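Local coordinates for uncharacterized protein (PDB 4PAR), which probably cleaves DNA that contains 5-hydroxymethylcytosine, pairing a Vsr-like endonuclease domain with an SRA-like domain that probably recognises the modified base, at residues 49-61 with 85-99. The protein carries 3 engineered substitutions. Sequence-based numbering, arbitrary orientation.
Sequences FVRLSNKKIALTD and MEYSLNQIDEPLYSI
Lys56 NZ is gripped by two groups of the 85-99 hairpin: it lies 3.1 Å from Glu86 OE2, in a salt bridge that uses the anti lone pair of the carboxylate, and 3.1 Å from Ser98 OG, to which it donates. A lysine suits this place because its long chain spans the gap, and the bend at chi3 (56°) turns NZ between Glu86 and Ser98. Ser53 OG gives its proton to Glu94 OE2 at 2.7 Å, on the syn side, and Ser53 N adds a weak bond to the same oxygen. Between these polar ends the hairpin of strands 85-87 and 97-99 lies against the 49-61 hairpin of the central mixed sheet in the PD-(D/E)XK-type nuclease domain. The two hairpins meet at a single bridge, Ala58 with Ser98, beside which Ile99 N donates to Ile57 O (2.9 Å). Small Ala58 lets Pro95 come close, CB to CG 3.5 Å, while the Leu52 and Pro95 side chains run past one another in opposite senses and Leu52 CD1 meets Asn90 ND2. Asn90 ND2 donates to Pro95 O, which lies in its amide plane. Beyond the bridge, Leu59 forks, CD1 touching Met85 CE and CD2 meeting Ile99 CD1 at 3.8 Å.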
loop_
_atom_site.group_PDB
_atom_site.type_symbol
_atom_site.label_atom_id
_atom_site.label_comp_id
_atom_site.label_asym_id
_atom_site.label_seq_id
_atom_site.Cartn_x
_atom_site.Cartn_y
_atom_site.Cartn_z
ATOM N N PHE F 49 -5.711 17.392 -12.733
ATOM C CA PHE F 49 -6.944 17.670 -11.996
ATOM C C PHE F 49 -7.349 19.136 -12.122
ATOM O O PHE F 49 -6.520 20.027 -11.942
ATOM C CB PHE F 49 -6.786 17.317 -10.519
ATOM C CG PHE F 49 -6.752 15.846 -10.241
ATOM C CD1 PHE F 49 -7.926 15.114 -10.188
ATOM C CD2 PHE F 49 -5.550 15.198 -10.010
ATOM C CE1 PHE F 49 -7.903 13.761 -9.921
ATOM C CE2 PHE F 49 -5.517 13.845 -9.741
ATOM C CZ PHE F 49 -6.696 13.126 -9.696
ATOM N N VAL F 50 -8.619 19.383 -12.431
ATOM C CA VAL F 50 -9.131 20.753 -12.514
ATOM C C VAL F 50 -10.416 20.927 -11.715
ATOM O O VAL F 50 -11.096 19.955 -11.402
ATOM C CB VAL F 50 -9.392 21.166 -13.960
ATOM C CG1 VAL F 50 -8.120 21.032 -14.771
ATOM C CG2 VAL F 50 -10.496 20.315 -14.552
ATOM N N ARG F 51 -10.744 22.169 -11.377
ATOM C CA ARG F 51 -11.946 22.432 -10.591
ATOM C C ARG F 51 -12.977 23.190 -11.401
ATOM O O ARG F 51 -12.746 24.328 -11.807
ATOM C CB ARG F 51 -11.601 23.211 -9.328
ATOM C CG ARG F 51 -12.768 23.378 -8.396
ATOM C CD ARG F 51 -12.318 23.966 -7.078
ATOM N NE ARG F 51 -11.360 23.108 -6.388
ATOM C CZ ARG F 51 -11.703 22.069 -5.635
ATOM N NH1 ARG F 51 -12.982 21.749 -5.486
ATOM N NH2 ARG F 51 -10.768 21.348 -5.032
ATOM N N LEU F 52 -14.112 22.543 -11.636
ATOM C CA LEU F 52 -15.182 23.127 -12.432
ATOM C C LEU F 52 -15.916 24.215 -11.670
ATOM O O LEU F 52 -15.592 24.526 -10.522
ATOM C CB LEU F 52 -16.191 22.063 -12.857
ATOM C CG LEU F 52 -15.728 20.787 -13.542
ATOM C CD1 LEU F 52 -16.949 19.943 -13.853
ATOM C CD2 LEU F 52 -14.960 21.110 -14.805
ATOM N N SER F 53 -16.935 24.770 -12.313
ATOM C CA SER F 53 -17.734 25.838 -11.721
ATOM C C SER F 53 -18.419 25.427 -10.438
ATOM O O SER F 53 -18.600 26.252 -9.556
ATOM C CB SER F 53 -18.791 26.315 -12.706
ATOM O OG SER F 53 -18.187 26.827 -13.885
ATOM N N ASN F 54 -18.758 24.150 -10.315
ATOM C CA ASN F 54 -19.746 23.726 -9.324
ATOM C C ASN F 54 -19.339 23.278 -7.932
ATOM O O ASN F 54 -20.212 23.163 -7.080
ATOM C CB ASN F 54 -20.572 22.588 -9.912
ATOM C CG ASN F 54 -19.780 21.757 -10.873
ATOM O OD1 ASN F 54 -18.538 21.767 -10.871
ATOM N ND2 ASN F 54 -20.484 21.015 -11.693
ATOM N N LYS F 55 -18.029 23.154 -7.693
ATOM C CA LYS F 55 -17.390 22.334 -6.648
ATOM C C LYS F 55 -16.970 20.932 -7.093
ATOM O O LYS F 55 -16.345 20.211 -6.330
ATOM C CB LYS F 55 -18.263 22.099 -5.412
ATOM C CG LYS F 55 -19.234 20.909 -5.551
ATOM C CD LYS F 55 -20.002 20.660 -4.274
ATOM C CE LYS F 55 -21.097 19.581 -4.442
ATOM N NZ LYS F 55 -22.374 20.023 -5.082
ATOM N N LYS F 56 -17.333 20.502 -8.298
ATOM C CA LYS F 56 -16.977 19.151 -8.715
ATOM C C LYS F 56 -15.542 19.108 -9.231
ATOM O O LYS F 56 -15.044 20.089 -9.786
ATOM C CB LYS F 56 -17.939 18.610 -9.797
ATOM C CG LYS F 56 -19.323 18.236 -9.268
ATOM C CD LYS F 56 -20.244 17.750 -10.388
ATOM C CE LYS F 56 -19.628 16.588 -11.143
ATOM N NZ LYS F 56 -20.517 16.105 -12.233
ATOM N N ILE F 57 -14.869 17.974 -9.044
ATOM C CA ILE F 57 -13.485 17.837 -9.506
ATOM C C ILE F 57 -13.422 17.049 -10.808
ATOM O O ILE F 57 -13.936 15.937 -10.901
ATOM C CB ILE F 57 -12.595 17.153 -8.456
ATOM C CG1 ILE F 57 -12.757 17.836 -7.095
ATOM C CG2 ILE F 57 -11.131 17.172 -8.898
ATOM C CD1 ILE F 57 -11.995 17.163 -5.985
ATOM N N ALA F 58 -12.771 17.638 -11.805
ATOM C CA ALA F 58 -12.657 17.046 -13.128
ATOM C C ALA F 58 -11.202 16.785 -13.470
ATOM O O ALA F 58 -10.317 17.057 -12.662
ATOM C CB ALA F 58 -13.284 17.953 -14.158
ATOM N N LEU F 59 -10.949 16.256 -14.662
ATOM C CA LEU F 59 -9.574 16.040 -15.104
ATOM C C LEU F 59 -9.431 16.115 -16.615
ATOM O O LEU F 59 -10.342 15.755 -17.360
ATOM C CB LEU F 59 -9.049 14.694 -14.599
ATOM C CG LEU F 59 -9.851 13.421 -14.866
ATOM C CD1 LEU F 59 -9.577 12.854 -16.248
ATOM C CD2 LEU F 59 -9.520 12.399 -13.794
ATOM N N THR F 60 -8.271 16.581 -17.064
ATOM C CA THR F 60 -8.004 16.643 -18.491
ATOM C C THR F 60 -6.813 15.764 -18.842
ATOM O O THR F 60 -5.880 15.615 -18.051
ATOM C CB THR F 60 -7.754 18.084 -18.956
ATOM O OG1 THR F 60 -6.778 18.697 -18.107
ATOM C CG2 THR F 60 -9.029 18.875 -18.873
ATOM N N ASP F 61 -6.858 15.189 -20.039
ATOM C CA ASP F 61 -5.893 14.179 -20.456
ATOM C C ASP F 61 -4.519 14.761 -20.766
ATOM O O ASP F 61 -3.501 14.188 -20.381
ATOM C CB ASP F 61 -6.430 13.422 -21.674
ATOM C CG ASP F 61 -7.692 12.641 -21.359
ATOM O OD1 ASP F 61 -7.706 11.924 -20.329
ATOM O OD2 ASP F 61 -8.671 12.757 -22.131
ATOM N N MET F 85 -14.920 7.840 -12.749
ATOM C CA MET F 85 -15.359 9.011 -13.491
ATOM C C MET F 85 -16.828 8.939 -13.877
ATOM O O MET F 85 -17.488 7.915 -13.688
ATOM C CB MET F 85 -14.507 9.184 -14.751
ATOM C CG MET F 85 -13.015 9.326 -14.469
ATOM S SD MET F 85 -11.978 8.998 -15.907
ATOM C CE MET F 85 -12.273 10.449 -16.903
ATOM N N GLU F 86 -17.323 10.039 -14.434
ATOM C CA GLU F 86 -18.690 10.134 -14.922
ATOM C C GLU F 86 -18.777 11.196 -16.016
ATOM O O GLU F 86 -18.072 12.212 -15.978
ATOM C CB GLU F 86 -19.664 10.439 -13.778
ATOM C CG GLU F 86 -19.389 11.726 -13.019
ATOM C CD GLU F 86 -20.336 11.925 -11.844
ATOM O OE1 GLU F 86 -20.845 10.918 -11.306
ATOM O OE2 GLU F 86 -20.578 13.089 -11.459
ATOM N N TYR F 87 -19.660 10.955 -16.979
ATOM C CA TYR F 87 -19.747 11.761 -18.192
ATOM C C TYR F 87 -20.897 12.743 -18.087
ATOM O O TYR F 87 -22.060 12.342 -18.063
ATOM C CB TYR F 87 -19.923 10.854 -19.414
ATOM C CG TYR F 87 -19.713 11.526 -20.753
ATOM C CD1 TYR F 87 -18.509 12.143 -21.057
ATOM C CD2 TYR F 87 -20.708 11.515 -21.725
ATOM C CE1 TYR F 87 -18.304 12.748 -22.283
ATOM C CE2 TYR F 87 -20.512 12.118 -22.955
ATOM C CZ TYR F 87 -19.305 12.729 -23.228
ATOM O OH TYR F 87 -19.087 13.331 -24.446
ATOM N N SER F 88 -20.567 14.029 -18.023
ATOM C CA SER F 88 -21.568 15.073 -17.830
ATOM C C SER F 88 -21.281 16.299 -18.687
ATOM O O SER F 88 -20.179 16.463 -19.209
ATOM C CB SER F 88 -21.638 15.475 -16.356
ATOM O OG SER F 88 -22.561 16.533 -16.165
ATOM N N LEU F 89 -22.280 17.160 -18.836
ATOM C CA LEU F 89 -22.095 18.394 -19.583
ATOM C C LEU F 89 -21.933 19.568 -18.624
ATOM O O LEU F 89 -22.575 19.626 -17.575
ATOM C CB LEU F 89 -23.265 18.635 -20.536
ATOM C CG LEU F 89 -23.044 19.717 -21.597
ATOM C CD1 LEU F 89 -21.815 19.410 -22.446
ATOM C CD2 LEU F 89 -24.279 19.863 -22.472
ATOM N N ASN F 90 -21.065 20.501 -18.999
ATOM C CA ASN F 90 -20.686 21.620 -18.145
ATOM C C ASN F 90 -20.422 22.862 -18.988
ATOM O O ASN F 90 -20.824 22.917 -20.151
ATOM C CB ASN F 90 -19.455 21.272 -17.303
ATOM C CG ASN F 90 -19.665 20.034 -16.449
ATOM O OD1 ASN F 90 -20.549 19.995 -15.589
ATOM N ND2 ASN F 90 -18.846 19.012 -16.681
ATOM N N GLN F 91 -19.786 23.867 -18.393
ATOM C CA GLN F 91 -19.430 25.090 -19.112
ATOM C C GLN F 91 -18.620 24.759 -20.360
ATOM O O GLN F 91 -17.879 23.774 -20.386
ATOM C CB GLN F 91 -18.641 26.048 -18.211
ATOM C CG GLN F 91 -19.465 26.694 -17.107
ATOM C CD GLN F 91 -20.590 27.554 -17.657
ATOM O OE1 GLN F 91 -21.769 27.229 -17.506
ATOM N NE2 GLN F 91 -20.228 28.657 -18.305
ATOM N N ILE F 92 -18.792 25.579 -21.395
ATOM C CA ILE F 92 -18.254 25.303 -22.728
ATOM C C ILE F 92 -16.743 25.023 -22.721
ATOM O O ILE F 92 -16.259 24.155 -23.452
ATOM C CB ILE F 92 -18.581 26.481 -23.698
ATOM C CG1 ILE F 92 -18.074 26.198 -25.114
ATOM C CG2 ILE F 92 -18.047 27.810 -23.165
ATOM C CD1 ILE F 92 -18.502 27.241 -26.131
ATOM N N ASP F 93 -16.016 25.738 -21.869
ATOM C CA ASP F 93 -14.562 25.619 -21.774
ATOM C C ASP F 93 -14.099 24.638 -20.690
ATOM O O ASP F 93 -12.919 24.602 -20.343
ATOM C CB ASP F 93 -13.932 26.995 -21.557
ATOM C CG ASP F 93 -13.288 27.541 -22.825
ATOM O OD1 ASP F 93 -12.599 26.763 -23.523
ATOM O OD2 ASP F 93 -13.478 28.738 -23.131
ATOM N N GLU F 94 -15.033 23.873 -20.133
ATOM C CA GLU F 94 -14.702 22.916 -19.082
ATOM C C GLU F 94 -14.838 21.477 -19.586
ATOM O O GLU F 94 -15.616 21.214 -20.501
ATOM C CB GLU F 94 -15.605 23.141 -17.870
ATOM C CG GLU F 94 -15.522 24.538 -17.291
ATOM C CD GLU F 94 -16.396 24.705 -16.067
ATOM O OE1 GLU F 94 -17.205 23.793 -15.795
ATOM O OE2 GLU F 94 -16.273 25.742 -15.379
ATOM N N PRO F 95 -14.070 20.541 -18.998
ATOM C CA PRO F 95 -14.060 19.152 -19.477
ATOM C C PRO F 95 -15.411 18.453 -19.360
ATOM O O PRO F 95 -16.276 18.892 -18.605
ATOM C CB PRO F 95 -13.027 18.479 -18.569
ATOM C CG PRO F 95 -12.956 19.339 -17.366
ATOM C CD PRO F 95 -13.156 20.728 -17.859
ATOM N N LEU F 96 -15.591 17.383 -20.124
ATOM C CA LEU F 96 -16.837 16.623 -20.100
ATOM C C LEU F 96 -16.829 15.545 -19.017
ATOM O O LEU F 96 -17.878 15.023 -18.638
ATOM C CB LEU F 96 -17.094 15.977 -21.465
ATOM C CG LEU F 96 -17.651 16.789 -22.639
ATOM C CD1 LEU F 96 -17.448 18.278 -22.469
ATOM C CD2 LEU F 96 -17.010 16.321 -23.935
ATOM N N TYR F 97 -15.644 15.219 -18.511
ATOM C CA TYR F 97 -15.502 14.095 -17.593
ATOM C C TYR F 97 -15.184 14.574 -16.196
ATOM O O TYR F 97 -14.268 15.370 -16.006
ATOM C CB TYR F 97 -14.403 13.138 -18.058
ATOM C CG TYR F 97 -14.622 12.532 -19.423
ATOM C CD1 TYR F 97 -14.239 13.213 -20.569
ATOM C CD2 TYR F 97 -15.193 11.273 -19.565
ATOM C CE1 TYR F 97 -14.424 12.667 -21.819
ATOM C CE2 TYR F 97 -15.383 10.716 -20.813
ATOM C CZ TYR F 97 -14.996 11.421 -21.938
ATOM O OH TYR F 97 -15.173 10.890 -23.193
ATOM N N SER F 98 -15.927 14.071 -15.217
ATOM C CA SER F 98 -15.757 14.512 -13.841
ATOM C C SER F 98 -15.679 13.327 -12.887
ATOM O O SER F 98 -15.758 12.180 -13.308
ATOM C CB SER F 98 -16.901 15.440 -13.443
ATOM O OG SER F 98 -18.152 14.834 -13.708
ATOM N N ILE F 99 -15.517 13.611 -11.600
ATOM C CA ILE F 99 -15.421 12.566 -10.592
ATOM C C ILE F 99 -16.600 12.670 -9.639
ATOM O O ILE F 99 -17.051 13.773 -9.333
ATOM C CB ILE F 99 -14.111 12.677 -9.794
ATOM C CG1 ILE F 99 -12.936 12.929 -10.735
ATOM C CG2 ILE F 99 -13.879 11.430 -8.958
ATOM C CD1 ILE F 99 -12.748 11.846 -11.775
#